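Local atomic coordinates of hemoglobin subunit alpha (Isurus oxyrinchus, PDB entry 3MKB), a protein that is the haem-containing alpha chain of a tetrameric haemoglobin and probably carries oxygen in the blood, bound reversibly at the haem iron. Residues 26-31 and 106-111. Numbering follows the deposited sequence.
Sequences AEALAR and LVTLAT
Glu27 and Arg31 of one helix meet Val107, Thr108 and Thr111 of another in a buried helix-helix contact of the globin fold, the crossing of the B and G helices, here 21-35 and 97-112. The short segment axes approach to 9.1 Å, with 123° between their N-to-C directions, and the backbones come nearest at Ala28 and Thr108, where the OG1 of Thr108 lies 3.4 Å from the CA of Ala28. That hydroxyl, anti to its own carbonyl carbon (chi1 -60°), is hydrogen-bonded to the carbonyl of Cys104 one turn earlier and also receives a weak, bent bond of 3.3 Å from the NE of Arg31, arriving near the guanidinium plane. The methyl of Thr108 turns instead to the carboxylate stem of Glu27, as the two side chains slide past each other in opposite directions. Beyond them, Arg31 NH2 grips Glu27 OE2 at 2.6 Å in an intrahelical salt bridge that meets the carboxylate on its anti side, while Glu27 OE1 is hydrogen-bonded to His112. Over one face of the guanidinium sits CG1 of Val107, 3.7 Å from Arg31 CD, and Thr111 reaches it tip to tip, CG2 being 3.4 Å from NH2. The Thr111 hydroxyl, between its backbone N and carbonyl carbon (chi1 71°), bonds back to the carbonyl of Thr108. Arg31 NH2 also donates to the carbonyl of Phe112 in the beta subunit, whose Phe117 packs on Arg31 and Val107. An alanine in place of Arg31 would probably leave Glu27 OE2 without its countercharge and remove this intersubunit bond. The chemistry thus implies a charged pair of helix 21-35 lying against helix 97-112, its guanidinium probably steadied by the salt bridge and the beta-subunit bond, with Arg31, Val107 and Thr111 shared between crossing and alpha-beta interface.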
loop_
_atom_site.group_PDB
_atom_site.type_symbol
_atom_site.label_atom_id
_atom_site.label_comp_id
_atom_site.label_asym_id
_atom_site.label_seq_id
_atom_site.Cartn_x
_atom_site.Cartn_y
_atom_site.Cartn_z
ATOM N N ALA A 26 22.585 -6.706 -4.284
ATOM C CA ALA A 26 23.095 -5.562 -3.539
ATOM C C ALA A 26 22.445 -4.279 -4.121
ATOM O O ALA A 26 22.085 -3.376 -3.400
ATOM C CB ALA A 26 24.566 -5.499 -3.673
ATOM N N GLU A 27 22.300 -4.253 -5.448
ATOM C CA GLU A 27 21.776 -3.069 -6.134
ATOM C C GLU A 27 20.288 -2.901 -5.816
ATOM O O GLU A 27 19.809 -1.800 -5.549
ATOM C CB GLU A 27 22.010 -3.179 -7.656
ATOM C CG GLU A 27 21.328 -2.047 -8.420
ATOM C CD GLU A 27 21.733 -1.973 -9.878
ATOM O OE1 GLU A 27 22.784 -2.552 -10.271
ATOM O OE2 GLU A 27 20.970 -1.359 -10.645
ATOM N N ALA A 28 19.534 -4.005 -5.799
ATOM C CA ALA A 28 18.118 -3.908 -5.555
ATOM C C ALA A 28 17.913 -3.434 -4.115
ATOM O O ALA A 28 17.056 -2.554 -3.875
ATOM C CB ALA A 28 17.394 -5.251 -5.817
ATOM N N LEU A 29 18.691 -3.976 -3.168
ATOM C CA LEU A 29 18.514 -3.567 -1.753
ATOM C C LEU A 29 18.956 -2.087 -1.603
ATOM O O LEU A 29 18.340 -1.334 -0.836
ATOM C CB LEU A 29 19.311 -4.482 -0.797
ATOM C CG LEU A 29 18.776 -5.906 -0.515
ATOM C CD1 LEU A 29 19.970 -6.771 0.008
ATOM C CD2 LEU A 29 17.535 -5.892 0.469
ATOM N N ALA A 30 20.003 -1.680 -2.312
ATOM C CA ALA A 30 20.441 -0.256 -2.272
ATOM C C ALA A 30 19.313 0.692 -2.782
ATOM O O ALA A 30 19.048 1.758 -2.206
ATOM C CB ALA A 30 21.749 -0.056 -3.071
ATOM N N ARG A 31 18.645 0.281 -3.856
ATOM C CA ARG A 31 17.403 0.951 -4.304
ATOM C C ARG A 31 16.334 1.004 -3.233
ATOM O O ARG A 31 15.829 2.090 -2.982
ATOM C CB ARG A 31 16.852 0.334 -5.601
ATOM C CG ARG A 31 17.828 0.385 -6.788
ATOM C CD ARG A 31 17.124 -0.032 -8.137
ATOM N NE ARG A 31 18.169 -0.039 -9.141
ATOM C CZ ARG A 31 18.701 1.046 -9.695
ATOM N NH1 ARG A 31 18.212 2.239 -9.440
ATOM N NH2 ARG A 31 19.701 0.921 -10.548
ATOM N N LEU A 106 12.827 -5.165 -9.993
ATOM C CA LEU A 106 12.397 -4.954 -11.382
ATOM C C LEU A 106 13.177 -3.779 -11.959
ATOM O O LEU A 106 13.638 -3.839 -13.094
ATOM C CB LEU A 106 10.916 -4.653 -11.450
ATOM C CG LEU A 106 10.020 -5.878 -11.105
ATOM C CD1 LEU A 106 8.597 -5.371 -11.097
ATOM C CD2 LEU A 106 10.205 -7.031 -12.141
ATOM N N VAL A 107 13.258 -2.680 -11.202
ATOM C CA VAL A 107 14.059 -1.534 -11.682
ATOM C C VAL A 107 15.535 -1.860 -11.957
ATOM O O VAL A 107 16.124 -1.406 -12.934
ATOM C CB VAL A 107 13.905 -0.327 -10.754
ATOM C CG1 VAL A 107 15.033 0.759 -11.069
ATOM C CG2 VAL A 107 12.462 0.163 -10.828
ATOM N N THR A 108 16.156 -2.638 -11.087
ATOM C CA THR A 108 17.503 -3.156 -11.319
ATOM C C THR A 108 17.572 -3.902 -12.642
ATOM O O THR A 108 18.555 -3.757 -13.392
ATOM C CB THR A 108 17.965 -4.098 -10.151
ATOM O OG1 THR A 108 17.964 -3.372 -8.923
ATOM C CG2 THR A 108 19.327 -4.780 -10.404
ATOM N N LEU A 109 16.580 -4.751 -12.959
ATOM C CA LEU A 109 16.710 -5.527 -14.225
ATOM C C LEU A 109 16.609 -4.581 -15.413
ATOM O O LEU A 109 17.322 -4.742 -16.429
ATOM C CB LEU A 109 15.618 -6.607 -14.317
ATOM C CG LEU A 109 15.705 -7.655 -13.174
ATOM C CD1 LEU A 109 14.340 -8.493 -13.073
ATOM C CD2 LEU A 109 16.898 -8.579 -13.423
ATOM N N ALA A 110 15.731 -3.576 -15.265
ATOM C CA ALA A 110 15.504 -2.614 -16.318
ATOM C C ALA A 110 16.778 -1.865 -16.592
ATOM O O ALA A 110 17.007 -1.447 -17.724
ATOM C CB ALA A 110 14.391 -1.618 -15.911
ATOM N N THR A 111 17.615 -1.645 -15.578
ATOM C CA THR A 111 18.831 -0.859 -15.834
ATOM C C THR A 111 19.881 -1.728 -16.484
ATOM O O THR A 111 20.818 -1.224 -17.073
ATOM C CB THR A 111 19.472 -0.285 -14.567
ATOM O OG1 THR A 111 20.069 -1.342 -13.809
ATOM C CG2 THR A 111 18.448 0.558 -13.719
#